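Local coordinates for protein alpha-glucosidase (Bacteroides thetaiotaomicron, PDB 5XFM) that probably hydrolyses both beta-L-arabinopyranosides and alpha-galactosides, acting as a bifunctional, calcium-binding enzyme of glycoside hydrolase family 97, at residues 166-171 against 241-246; 262-267 against 273-278; 333-336 against 340-343; 365-370 against 409-414; 477-482 against 557-562. The protein carries 1 engineered substitution. All blocks are in the same frame, centred on the assembly; numbering follows the deposited sequence.

Contact 1: 166-171 against 241-246; sequences WKRTKP and ENNGNG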
# COMPACT_ATOMS: atom_id res chain seq x y z
N TRP A 166 -4.26 -19.98 -6.50
CA TRP A 166 -5.52 -20.11 -7.23
C TRP A 166 -5.36 -19.82 -8.73
O TRP A 166 -4.98 -18.72 -9.12
CB TRP A 166 -6.57 -19.18 -6.63
CG TRP A 166 -7.88 -19.19 -7.35
CD1 TRP A 166 -8.42 -18.17 -8.10
CD2 TRP A 166 -8.83 -20.27 -7.40
NE1 TRP A 166 -9.65 -18.56 -8.60
CE2 TRP A 166 -9.92 -19.84 -8.19
CE3 TRP A 166 -8.86 -21.55 -6.85
CZ2 TRP A 166 -11.03 -20.65 -8.44
CZ3 TRP A 166 -9.97 -22.36 -7.10
CH2 TRP A 166 -11.03 -21.90 -7.89
N LYS A 167 -5.62 -20.85 -9.53
CA LYS A 167 -5.54 -20.77 -10.99
C LYS A 167 -4.20 -20.21 -11.49
O LYS A 167 -4.15 -19.51 -12.51
CB LYS A 167 -6.69 -19.92 -11.52
CG LYS A 167 -8.07 -20.42 -11.11
CD LYS A 167 -8.38 -21.77 -11.73
CE LYS A 167 -9.76 -22.27 -11.32
NZ LYS A 167 -9.97 -23.68 -11.74
N ARG A 168 -3.11 -20.57 -10.81
CA ARG A 168 -1.76 -20.15 -11.19
C ARG A 168 -1.60 -18.63 -11.24
O ARG A 168 -0.84 -18.11 -12.05
CB ARG A 168 -1.40 -20.76 -12.56
CG ARG A 168 -1.42 -22.29 -12.61
CD ARG A 168 -1.19 -22.83 -14.03
NE ARG A 168 -0.00 -22.31 -14.70
CZ ARG A 168 1.21 -22.86 -14.63
NH1 ARG A 168 1.40 -23.95 -13.91
NH2 ARG A 168 2.22 -22.32 -15.28
N THR A 169 -2.32 -17.92 -10.37
CA THR A 169 -2.31 -16.46 -10.37
C THR A 169 -1.23 -15.78 -9.52
O THR A 169 -1.13 -14.55 -9.53
CB THR A 169 -3.67 -15.90 -9.91
OG1 THR A 169 -4.04 -16.53 -8.68
CG2 THR A 169 -4.73 -16.17 -10.95
N LYS A 170 -0.44 -16.55 -8.78
CA LYS A 170 0.64 -15.96 -8.00
C LYS A 170 1.86 -15.67 -8.88
O LYS A 170 2.06 -16.34 -9.89
CB LYS A 170 1.01 -16.87 -6.81
CG LYS A 170 0.16 -16.54 -5.58
CD LYS A 170 0.38 -17.48 -4.40
CE LYS A 170 -0.58 -17.10 -3.27
NZ LYS A 170 -0.15 -17.56 -1.92
N PRO A 171 2.68 -14.67 -8.49
CA PRO A 171 2.61 -13.84 -7.28
C PRO A 171 1.46 -12.84 -7.27
O PRO A 171 1.06 -12.34 -8.33
CB PRO A 171 3.95 -13.09 -7.28
CG PRO A 171 4.84 -13.87 -8.23
CD PRO A 171 3.89 -14.37 -9.28
N GLU A 241 7.41 -15.56 -13.96
CA GLU A 241 6.21 -14.74 -13.78
C GLU A 241 5.52 -14.50 -15.13
O GLU A 241 6.12 -14.72 -16.19
CB GLU A 241 6.54 -13.41 -13.11
CG GLU A 241 6.93 -13.53 -11.64
CD GLU A 241 7.23 -12.18 -10.99
OE1 GLU A 241 6.32 -11.33 -10.94
OE2 GLU A 241 8.38 -11.97 -10.55
N ASN A 242 4.25 -14.08 -15.09
CA ASN A 242 3.47 -13.84 -16.30
C ASN A 242 3.42 -15.09 -17.18
O ASN A 242 3.39 -15.01 -18.41
CB ASN A 242 4.05 -12.66 -17.09
CG ASN A 242 3.05 -12.02 -18.03
OD1 ASN A 242 1.85 -12.00 -17.75
ND2 ASN A 242 3.54 -11.50 -19.15
N ASN A 243 3.46 -16.25 -16.52
CA ASN A 243 3.52 -17.55 -17.18
C ASN A 243 4.73 -17.70 -18.12
O ASN A 243 4.69 -18.48 -19.06
CB ASN A 243 2.24 -17.82 -17.95
CG ASN A 243 1.95 -19.30 -18.10
OD1 ASN A 243 2.35 -20.11 -17.27
ND2 ASN A 243 1.24 -19.65 -19.16
N GLY A 244 5.79 -16.94 -17.86
CA GLY A 244 6.98 -17.00 -18.69
C GLY A 244 6.95 -16.07 -19.89
O GLY A 244 7.84 -16.13 -20.74
N ASN A 245 5.93 -15.21 -19.97
CA ASN A 245 5.85 -14.23 -21.06
C ASN A 245 6.52 -12.91 -20.69
O ASN A 245 6.37 -12.43 -19.57
CB ASN A 245 4.39 -13.97 -21.44
CG ASN A 245 3.62 -15.25 -21.68
OD1 ASN A 245 3.87 -15.98 -22.63
ND2 ASN A 245 2.68 -15.54 -20.79
N GLY A 246 7.26 -12.33 -21.63
CA GLY A 246 7.95 -11.08 -21.37
C GLY A 246 9.28 -11.30 -20.69
O GLY A 246 9.43 -12.23 -19.89
O HOH W 1 2.88 -14.50 -12.27

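Contact 2: 262-267 against 273-278; sequences TITVGD and VETTVP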
# COMPACT_ATOMS: atom_id res chain seq x y z
N THR A 262 13.52 3.90 -1.66
CA THR A 262 13.16 4.73 -0.52
C THR A 262 13.53 4.12 0.83
O THR A 262 13.32 2.93 1.08
CB THR A 262 11.66 5.05 -0.51
OG1 THR A 262 10.91 3.86 -0.20
CG2 THR A 262 11.21 5.58 -1.88
N ILE A 263 14.08 4.96 1.70
CA ILE A 263 14.46 4.58 3.05
C ILE A 263 13.84 5.52 4.08
O ILE A 263 14.24 6.68 4.18
CB ILE A 263 15.99 4.60 3.23
CG1 ILE A 263 16.68 3.87 2.07
CG2 ILE A 263 16.38 4.00 4.57
CD1 ILE A 263 18.19 4.04 2.07
N THR A 264 12.85 5.04 4.82
CA THR A 264 12.23 5.85 5.86
C THR A 264 12.86 5.47 7.19
O THR A 264 12.74 4.34 7.64
CB THR A 264 10.71 5.63 5.91
OG1 THR A 264 10.14 5.98 4.65
CG2 THR A 264 10.08 6.47 7.02
N VAL A 265 13.56 6.40 7.82
CA VAL A 265 14.36 6.04 8.98
C VAL A 265 14.04 6.97 10.15
O VAL A 265 13.79 8.16 9.96
CB VAL A 265 15.87 6.06 8.63
CG1 VAL A 265 16.19 7.23 7.72
CG2 VAL A 265 16.75 6.08 9.89
N GLY A 266 14.02 6.43 11.37
CA GLY A 266 13.84 7.27 12.54
C GLY A 266 14.25 6.57 13.82
O GLY A 266 14.59 5.40 13.80
N ASP A 267 14.24 7.30 14.93
CA ASP A 267 14.49 6.67 16.21
C ASP A 267 13.18 6.20 16.82
O ASP A 267 13.17 5.54 17.86
CB ASP A 267 15.20 7.64 17.17
CG ASP A 267 14.46 8.96 17.31
OD1 ASP A 267 13.49 9.20 16.55
OD2 ASP A 267 14.82 9.75 18.22
N VAL A 273 5.14 5.66 10.19
CA VAL A 273 3.70 5.72 9.96
C VAL A 273 3.29 6.95 9.16
O VAL A 273 2.39 6.87 8.31
CB VAL A 273 2.95 5.68 11.31
CG1 VAL A 273 1.48 6.02 11.15
CG2 VAL A 273 3.14 4.31 11.97
N GLU A 274 3.99 8.06 9.37
CA GLU A 274 3.59 9.34 8.79
C GLU A 274 4.32 9.73 7.51
O GLU A 274 4.11 10.83 6.99
CB GLU A 274 3.78 10.46 9.82
CG GLU A 274 2.80 10.42 10.98
CD GLU A 274 3.05 11.52 12.00
OE1 GLU A 274 3.79 12.48 11.69
OE2 GLU A 274 2.48 11.43 13.11
N THR A 275 5.17 8.84 7.01
CA THR A 275 5.98 9.13 5.82
C THR A 275 5.13 9.40 4.58
O THR A 275 4.08 8.79 4.37
CB THR A 275 6.95 7.97 5.50
OG1 THR A 275 7.81 8.36 4.42
CG2 THR A 275 6.20 6.70 5.11
N THR A 276 5.60 10.34 3.76
CA THR A 276 4.96 10.64 2.48
C THR A 276 5.92 10.46 1.31
O THR A 276 5.62 10.86 0.19
CB THR A 276 4.38 12.07 2.45
OG1 THR A 276 5.40 13.02 2.79
CG2 THR A 276 3.24 12.20 3.44
N VAL A 277 7.06 9.81 1.55
CA VAL A 277 8.05 9.66 0.50
C VAL A 277 7.57 8.91 -0.77
O VAL A 277 8.08 9.19 -1.85
CB VAL A 277 9.36 9.00 1.05
CG1 VAL A 277 9.19 7.50 1.30
CG2 VAL A 277 10.54 9.26 0.12
N PRO A 278 6.56 8.01 -0.68
CA PRO A 278 6.11 7.49 -1.98
C PRO A 278 5.57 8.56 -2.92
O PRO A 278 5.57 8.38 -4.14
CB PRO A 278 4.99 6.50 -1.61
CG PRO A 278 5.26 6.12 -0.21
CD PRO A 278 5.89 7.31 0.44

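Contact 3: 333-336 against 340-343; sequences NWWD and GHQR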
# COMPACT_ATOMS: atom_id res chain seq x y z
N ASN A 333 -17.06 -10.91 -9.34
CA ASN A 333 -16.87 -11.86 -10.45
C ASN A 333 -18.12 -12.66 -10.85
O ASN A 333 -19.04 -12.80 -10.05
CB ASN A 333 -15.75 -12.84 -10.10
CG ASN A 333 -16.01 -13.60 -8.80
OD1 ASN A 333 -17.13 -13.65 -8.30
ND2 ASN A 333 -14.97 -14.21 -8.27
N TRP A 334 -18.10 -13.17 -12.08
CA TRP A 334 -19.16 -13.95 -12.75
C TRP A 334 -20.35 -13.15 -13.28
O TRP A 334 -21.25 -13.73 -13.89
CB TRP A 334 -19.72 -15.06 -11.83
CG TRP A 334 -18.73 -16.08 -11.41
CD1 TRP A 334 -18.28 -16.30 -10.14
CD2 TRP A 334 -18.06 -17.03 -12.24
NE1 TRP A 334 -17.37 -17.33 -10.13
CE2 TRP A 334 -17.22 -17.79 -11.41
CE3 TRP A 334 -18.08 -17.30 -13.61
CZ2 TRP A 334 -16.41 -18.82 -11.90
CZ3 TRP A 334 -17.28 -18.32 -14.10
CH2 TRP A 334 -16.45 -19.06 -13.25
N TRP A 335 -20.38 -11.83 -13.07
CA TRP A 335 -21.59 -11.07 -13.40
C TRP A 335 -21.92 -11.06 -14.90
O TRP A 335 -23.10 -11.02 -15.28
CB TRP A 335 -21.49 -9.62 -12.90
CG TRP A 335 -20.47 -8.76 -13.59
CD1 TRP A 335 -19.21 -8.46 -13.13
CD2 TRP A 335 -20.62 -8.06 -14.83
NE1 TRP A 335 -18.58 -7.63 -14.02
CE2 TRP A 335 -19.42 -7.37 -15.07
CE3 TRP A 335 -21.66 -7.95 -15.77
CZ2 TRP A 335 -19.22 -6.58 -16.21
CZ3 TRP A 335 -21.46 -7.18 -16.90
CH2 TRP A 335 -20.25 -6.51 -17.11
N ASP A 336 -20.90 -11.12 -15.74
CA ASP A 336 -21.15 -11.04 -17.18
C ASP A 336 -21.85 -12.27 -17.71
O ASP A 336 -22.51 -12.23 -18.74
CB ASP A 336 -19.84 -10.84 -17.94
CG ASP A 336 -18.95 -12.06 -17.85
OD1 ASP A 336 -18.70 -12.51 -16.72
OD2 ASP A 336 -18.52 -12.58 -18.91
N GLY A 340 -25.35 -10.72 -16.98
CA GLY A 340 -25.25 -10.27 -18.36
C GLY A 340 -25.15 -8.77 -18.52
O GLY A 340 -25.61 -8.01 -17.67
N HIS A 341 -24.56 -8.35 -19.63
CA HIS A 341 -24.36 -6.94 -19.95
C HIS A 341 -25.69 -6.22 -20.10
O HIS A 341 -25.82 -5.04 -19.75
CB HIS A 341 -23.53 -6.76 -21.23
CG HIS A 341 -22.06 -6.95 -21.04
ND1 HIS A 341 -21.49 -8.17 -20.80
CD2 HIS A 341 -21.04 -6.06 -21.08
CE1 HIS A 341 -20.17 -8.03 -20.68
NE2 HIS A 341 -19.88 -6.76 -20.86
N GLN A 342 -26.68 -6.93 -20.64
CA GLN A 342 -27.97 -6.33 -20.97
C GLN A 342 -28.78 -5.92 -19.74
O GLN A 342 -29.29 -4.81 -19.67
CB GLN A 342 -28.80 -7.32 -21.79
CG GLN A 342 -28.28 -7.59 -23.18
CD GLN A 342 -28.29 -9.07 -23.48
OE1 GLN A 342 -28.35 -9.90 -22.57
NE2 GLN A 342 -28.19 -9.41 -24.76
N ARG A 343 -28.87 -6.82 -18.77
CA ARG A 343 -29.63 -6.53 -17.55
C ARG A 343 -28.86 -5.62 -16.61
O ARG A 343 -29.44 -5.00 -15.71
CB ARG A 343 -30.02 -7.82 -16.81
CG ARG A 343 -30.90 -8.76 -17.60
CD ARG A 343 -31.64 -9.66 -16.64
NE ARG A 343 -32.56 -8.86 -15.83
CZ ARG A 343 -33.17 -9.29 -14.73
NH1 ARG A 343 -32.95 -10.51 -14.27
NH2 ARG A 343 -34.00 -8.47 -14.08
O HOH W 2 -22.63 -10.34 -21.02

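Contact 4: 365-370 against 409-414; sequences SGYWND and KQETMR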
# COMPACT_ATOMS: atom_id res chain seq x y z
N SER A 365 -6.98 -10.55 -16.81
CA SER A 365 -6.36 -11.71 -17.43
C SER A 365 -6.91 -12.06 -18.80
O SER A 365 -8.12 -12.18 -19.02
CB SER A 365 -6.46 -12.93 -16.50
OG SER A 365 -7.79 -13.36 -16.35
N GLY A 366 -5.97 -12.18 -19.73
CA GLY A 366 -6.19 -12.75 -21.03
C GLY A 366 -5.34 -13.99 -21.22
O GLY A 366 -5.88 -15.06 -21.48
N TYR A 367 -4.02 -13.86 -21.09
CA TYR A 367 -3.16 -14.92 -21.61
C TYR A 367 -2.08 -15.51 -20.68
O TYR A 367 -1.20 -16.23 -21.16
CB TYR A 367 -2.47 -14.43 -22.89
CG TYR A 367 -1.59 -13.21 -22.70
CD1 TYR A 367 -0.29 -13.34 -22.21
CD2 TYR A 367 -2.04 -11.94 -23.03
CE1 TYR A 367 0.52 -12.24 -22.03
CE2 TYR A 367 -1.22 -10.83 -22.85
CZ TYR A 367 0.06 -10.99 -22.36
OH TYR A 367 0.88 -9.90 -22.18
N TRP A 368 -2.15 -15.29 -19.38
CA TRP A 368 -1.04 -15.76 -18.54
C TRP A 368 -1.44 -16.71 -17.40
O TRP A 368 -0.56 -17.24 -16.71
CB TRP A 368 -0.29 -14.56 -17.95
CG TRP A 368 -1.18 -13.59 -17.23
CD1 TRP A 368 -1.56 -13.64 -15.92
CD2 TRP A 368 -1.81 -12.42 -17.77
NE1 TRP A 368 -2.38 -12.59 -15.61
CE2 TRP A 368 -2.55 -11.83 -16.73
CE3 TRP A 368 -1.82 -11.83 -19.04
CZ2 TRP A 368 -3.29 -10.66 -16.92
CZ3 TRP A 368 -2.55 -10.68 -19.22
CH2 TRP A 368 -3.28 -10.10 -18.17
N ASN A 369 -2.74 -16.93 -17.21
CA ASN A 369 -3.20 -17.81 -16.14
C ASN A 369 -4.41 -18.65 -16.53
O ASN A 369 -4.84 -18.64 -17.69
CB ASN A 369 -3.51 -16.99 -14.88
CG ASN A 369 -4.61 -15.96 -15.09
OD1 ASN A 369 -5.61 -16.20 -15.78
ND2 ASN A 369 -4.45 -14.80 -14.48
N ASP A 370 -5.01 -19.31 -15.54
CA ASP A 370 -6.15 -20.21 -15.77
C ASP A 370 -7.47 -19.69 -15.18
O ASP A 370 -8.34 -20.48 -14.83
CB ASP A 370 -5.88 -21.60 -15.21
CG ASP A 370 -4.78 -22.33 -15.95
OD1 ASP A 370 -4.68 -22.17 -17.19
OD2 ASP A 370 -4.03 -23.08 -15.29
N LYS A 409 6.75 -7.95 -14.01
CA LYS A 409 7.46 -7.62 -15.24
C LYS A 409 6.95 -6.32 -15.85
O LYS A 409 5.78 -5.96 -15.70
CB LYS A 409 7.34 -8.76 -16.24
CG LYS A 409 8.17 -9.98 -15.88
CD LYS A 409 7.95 -11.10 -16.87
CE LYS A 409 8.95 -12.23 -16.66
NZ LYS A 409 8.58 -13.43 -17.45
N GLN A 410 7.85 -5.63 -16.56
CA GLN A 410 7.56 -4.35 -17.18
C GLN A 410 6.33 -4.42 -18.11
O GLN A 410 5.58 -3.46 -18.22
CB GLN A 410 8.81 -3.84 -17.93
CG GLN A 410 8.58 -2.58 -18.76
CD GLN A 410 9.87 -1.92 -19.24
OE1 GLN A 410 10.86 -2.60 -19.52
NE2 GLN A 410 9.84 -0.60 -19.38
N GLU A 411 6.14 -5.55 -18.76
CA GLU A 411 4.96 -5.86 -19.58
C GLU A 411 3.64 -5.70 -18.78
O GLU A 411 2.61 -5.19 -19.27
CB GLU A 411 5.10 -7.28 -20.13
CG GLU A 411 3.94 -7.82 -20.93
CD GLU A 411 4.35 -9.02 -21.77
OE1 GLU A 411 5.44 -8.97 -22.39
OE2 GLU A 411 3.60 -10.02 -21.81
N THR A 412 3.69 -6.12 -17.52
CA THR A 412 2.55 -6.03 -16.64
C THR A 412 2.37 -4.59 -16.20
O THR A 412 1.24 -4.10 -16.10
CB THR A 412 2.69 -6.96 -15.42
OG1 THR A 412 3.17 -8.24 -15.85
CG2 THR A 412 1.35 -7.13 -14.71
N MET A 413 3.48 -3.90 -15.92
CA MET A 413 3.44 -2.47 -15.61
C MET A 413 2.75 -1.71 -16.75
O MET A 413 1.90 -0.83 -16.51
CB MET A 413 4.85 -1.91 -15.38
CG MET A 413 5.61 -2.57 -14.24
SD MET A 413 4.73 -2.47 -12.67
CE MET A 413 4.22 -4.18 -12.49
N ARG A 414 3.13 -2.06 -17.97
CA ARG A 414 2.53 -1.49 -19.17
C ARG A 414 1.03 -1.69 -19.12
O ARG A 414 0.26 -0.76 -19.38
CB ARG A 414 3.12 -2.11 -20.44
CG ARG A 414 4.50 -1.61 -20.80
CD ARG A 414 5.08 -2.35 -22.00
NE ARG A 414 6.46 -1.95 -22.26
CZ ARG A 414 7.48 -2.80 -22.39
NH1 ARG A 414 7.27 -4.10 -22.29
NH2 ARG A 414 8.70 -2.35 -22.63

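Contact 5: 477-482 against 557-562; sequences HPFIRN and TRFVDG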
# COMPACT_ATOMS: atom_id res chain seq x y z
N HIS A 477 -0.26 -3.47 9.45
CA HIS A 477 -0.50 -2.66 8.24
C HIS A 477 -0.21 -1.15 8.31
O HIS A 477 0.37 -0.61 7.37
CB HIS A 477 -1.94 -2.86 7.79
CG HIS A 477 -2.24 -4.27 7.41
ND1 HIS A 477 -1.30 -5.09 6.81
CD2 HIS A 477 -3.35 -5.03 7.58
CE1 HIS A 477 -1.83 -6.28 6.62
NE2 HIS A 477 -3.07 -6.27 7.07
N PRO A 478 -0.60 -0.47 9.40
CA PRO A 478 -0.29 0.97 9.41
C PRO A 478 1.20 1.28 9.43
O PRO A 478 1.59 2.38 9.06
CB PRO A 478 -0.98 1.47 10.69
CG PRO A 478 -1.32 0.26 11.47
CD PRO A 478 -1.52 -0.83 10.49
N PHE A 479 2.02 0.33 9.88
CA PHE A 479 3.47 0.49 9.91
C PHE A 479 4.15 0.08 8.60
O PHE A 479 5.27 0.52 8.31
CB PHE A 479 4.08 -0.32 11.06
CG PHE A 479 3.59 0.06 12.44
CD1 PHE A 479 2.61 -0.70 13.08
CD2 PHE A 479 4.11 1.16 13.10
CE1 PHE A 479 2.17 -0.35 14.34
CE2 PHE A 479 3.67 1.51 14.36
CZ PHE A 479 2.70 0.75 14.99
N ILE A 480 3.49 -0.77 7.81
CA ILE A 480 4.13 -1.38 6.65
C ILE A 480 3.32 -1.26 5.35
O ILE A 480 3.47 -0.29 4.61
CB ILE A 480 4.46 -2.88 6.93
CG1 ILE A 480 5.25 -3.02 8.23
CG2 ILE A 480 5.26 -3.49 5.78
CD1 ILE A 480 5.57 -4.43 8.63
N ARG A 481 2.45 -2.23 5.06
CA ARG A 481 1.80 -2.26 3.75
C ARG A 481 1.04 -0.98 3.43
O ARG A 481 1.18 -0.42 2.34
CB ARG A 481 0.84 -3.46 3.65
CG ARG A 481 -0.18 -3.37 2.51
CD ARG A 481 0.46 -3.30 1.12
NE ARG A 481 -0.57 -3.21 0.08
CZ ARG A 481 -1.16 -2.08 -0.29
NH1 ARG A 481 -0.81 -0.92 0.26
NH2 ARG A 481 -2.11 -2.10 -1.22
N ASN A 482 0.25 -0.51 4.39
CA ASN A 482 -0.67 0.60 4.15
C ASN A 482 -0.00 1.98 4.25
O ASN A 482 -0.52 2.98 3.73
CB ASN A 482 -1.86 0.46 5.10
CG ASN A 482 -3.06 1.30 4.69
OD1 ASN A 482 -3.86 1.71 5.53
ND2 ASN A 482 -3.18 1.57 3.39
N THR A 557 -2.85 12.68 9.35
CA THR A 557 -2.72 11.45 10.12
C THR A 557 -1.61 11.61 11.15
O THR A 557 -0.50 12.01 10.81
CB THR A 557 -2.42 10.24 9.22
OG1 THR A 557 -3.54 9.98 8.37
CG2 THR A 557 -2.14 8.99 10.06
N ARG A 558 -1.91 11.30 12.40
CA ARG A 558 -0.90 11.42 13.45
C ARG A 558 -0.76 10.09 14.20
O ARG A 558 -1.75 9.52 14.68
CB ARG A 558 -1.25 12.57 14.40
CG ARG A 558 -1.26 13.93 13.70
CD ARG A 558 -0.46 15.01 14.43
NE ARG A 558 -1.14 15.56 15.60
CZ ARG A 558 -1.85 16.68 15.59
NH1 ARG A 558 -1.99 17.38 14.47
NH2 ARG A 558 -2.43 17.11 16.71
N PHE A 559 0.48 9.61 14.27
CA PHE A 559 0.79 8.42 15.05
C PHE A 559 0.83 8.77 16.53
O PHE A 559 1.54 9.69 16.94
CB PHE A 559 2.12 7.81 14.59
CG PHE A 559 2.57 6.63 15.41
CD1 PHE A 559 1.88 5.42 15.36
CD2 PHE A 559 3.70 6.71 16.22
CE1 PHE A 559 2.29 4.33 16.10
CE2 PHE A 559 4.12 5.62 16.97
CZ PHE A 559 3.42 4.42 16.91
N VAL A 560 0.05 8.05 17.32
CA VAL A 560 -0.07 8.31 18.74
C VAL A 560 0.76 7.33 19.55
O VAL A 560 1.57 7.73 20.38
CB VAL A 560 -1.54 8.23 19.20
CG1 VAL A 560 -1.66 8.62 20.66
CG2 VAL A 560 -2.41 9.12 18.33
N ASP A 561 0.57 6.03 19.30
CA ASP A 561 1.34 5.02 20.01
C ASP A 561 1.23 3.68 19.29
O ASP A 561 0.40 3.53 18.40
CB ASP A 561 0.87 4.87 21.46
CG ASP A 561 1.86 4.11 22.32
OD1 ASP A 561 3.07 4.15 22.01
OD2 ASP A 561 1.43 3.47 23.31
N GLY A 562 2.06 2.72 19.67
CA GLY A 562 1.96 1.39 19.10
C GLY A 562 3.26 0.62 18.92
O GLY A 562 4.36 1.15 19.12

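Contact 1: 166-171 against 241-246
Arg168 reaches across to Asn243 with the only direct hydrogen bond between residues 166-171 and 241-246. Its chain leaves the backbone with CG anti to the carbonyl carbon (chi1 -60°) and bends at chi3, which sets NH2 3.0 Å from Asn243 OD1. The N-H points nearly straight at the oxygen, at 160°. The acceptor sits at the edge of the guanidinium, in its plane, whereas the amide plane is turned 72° against it. Aliphatic atoms of Arg168 also touch Asp370. Next along the chain, Lys170 contributes its carbonyl: a water lies 3.1 Å from Lys170 O and accepts from Asn242 N at 3.2 Å. Pro171, preceded by a cis peptide bond, then lays its ring across the Glu241 chain at about a right angle, with Pro171 CD 3.9 Å from Glu241 CG. The carboxylate of Glu241 is held elsewhere, by the backbone N atoms of Met238 and Asp408, so Pro171 meets a chain already fixed at its far end. With Asn243 cut back to an alanine, Arg168 NH2 is likely to be left without this acceptor and its guanidinium freer to swing. Two loops of the N-terminal domain are joined by one near-linear polar bond on the more exposed side, a water held by Asn242 N near Lys170 O, and apolar contact at buried Pro171 and Glu241, a small interface of few atoms.

Contact 2: 262-267 against 273-278
Thr264 carries OG1 beside its backbone N (chi1 -59°), while Thr275 holds OG1 anti to its own N (chi1 -174°), and these two torsions bring the hydroxyls to 3.3 Å between Thr264 OG1 and Thr275 OG1. The setting is the sheet of the mutarotase-like N-terminal beta domain, whose strand 256-266 is here covered by the chain that follows it. Both hydroxyls hydrogen-bond to Asp121 OD2, so one carboxylate oxygen links the strand to the segment packed over it. Thr275 OG1 has a further task: it accepts from Val277 N at 3.3 Å and 173°, an ST turn that leads into the short helix 277-280. The methyl group of Thr264 rests against Thr275, with Thr264 CG2 3.8 Å from Thr275 CB, which leaves the polar and apolar branches of Thr264 both occupied. Farther along, Val277 CG1 lies 3.8 Å from Thr264 OG1 and 3.9 Å from Thr262 CB.

Contact 3: 333-336 against 340-343
His341 directs its ring at Trp335 and can be followed outward from CB, where chi1 of -79° sets CG beside the backbone N. CG and ND1 both face Trp335 CZ3, the nearer approach being His341 ND1 at 4.0 Å. His341 CD2 faces Trp335 CH2 at 4.1 Å. CE1 also lies by CH2 and touches the Asp336 side chain, 3.9 Å from Asp336 CB, and NE2 at the tip lies 3.8 Å from Trp335 CH2 while hydrogen-bonding to Glu388. The indole offers its edge to one imidazole face, an edge-to-face pair with planes at 51°. With an alanine for His341, the edge of Trp335 would probably face a gap and Glu388 would be left without its hydrogen-bond mate. Gly340 N donates to Trp335 O (2.8 Å), spanning the end of helix 335-338, and a water links Asp336 O to His341 N. Helix 335-338 follows barrel strand 328-331 and hands the chain on to helix 341-353, while the indole packs on Leu360 of strand 357-363 and Trp335 NE1 bonds Trp361 O.

Contact 4: 365-370 against 409-414
Glu411 OE2 accepts the hydroxyl of Tyr367, with Tyr367 OH donating at 2.7 Å, and also takes a weak hydrogen bond from Asn242 ND2. The pair joins a loop to the first turn of a helix in the (beta/alpha)-barrel domain: residues 365-370 follow the C-terminal end of strand 357-363, and helix 410-425 opens after strand 399-403. The two side chains approach from opposite directions. OE2 lies at the edge of the phenol ring, in its plane, whereas the hydroxyl comes to the carboxylate from above, 36° out of the carboxylate plane; the two groups are turned 58° against each other. On the Glu411 side, CG stands anti to the backbone N (chi1 177°) and the chain runs extended from there, which carries the acid off the first turn of the helix to the tyrosine. The phenol is steadied within its own loop, for the Trp368 indole covers one face, with CE3 3.6 Å above the ring centre. Behind Glu411, the Lys409 carbonyl starts the helix by accepting twice: Lys409 O lies 2.8 Å from Thr412 N and 3.1 Å from Met413 N.

Contact 5: 477-482 against 557-562
An apolar, aromatic contact joins residues 477-482, a loop of the barrel domain after helix 470-474, to strand 556-563 at the edge of the C-terminal antiparallel sheet. Its centre is the pair Phe479 and Phe559, whose side chains cross at about a right angle. Phe479 CE2 comes within 3.6 Å of Phe559 CE1, and the ring centroids lie 5.7 Å apart with planes at 74°. Phe559 extends from its strand with CG anti to the backbone N (chi1 176°), which brings Phe559 CE1 against Phe479. Phe479 also reaches Gly562, its CZ being 4.0 Å from Gly562 C; Gly562 has no side chain to crowd Phe479 CZ, and its backbone angles are ones that suit a residue without CB. Between these two points of touch the strand bulges: Val560 and Asp561 both face Val569 in a classic beta bulge, and Asp561 N lies 3.9 Å above the centre of the Phe559 ring. The loop is folded on itself, since His477 O receives both Ile480 N and Asn482 N. The two rings share a neighbour in Val273 of helix 270-274, and Glu274 of that helix bonds Phe559 N. Pro478 meanwhile packs on strand 567-574, so the barrel loop, helix 270-274 and the C-terminal sheet meet one another here.

In the fold
From the N terminus, the contacts follow one another in series, none nesting or crossing. Contact 1 closes first, bringing the loop after strand 153-156 to the loop after strand 231-235 in the N-terminal domain. Contact 2 is a short return, folding the helical stretch after strand 256-266 back on it. In the barrel domain, contact 3 turns one helix into the next, and contact 4 ties the loop after strand 357-363 to the start of helix 410-425. Contact 4 also touches contact 1, where Lys409 NZ probably donates to carbonyls of 241-246, linking the two domains. Contact 5 closes last and meets contact 2, about 11 Å away between centres, so N-terminal, barrel and C-terminal parts converge.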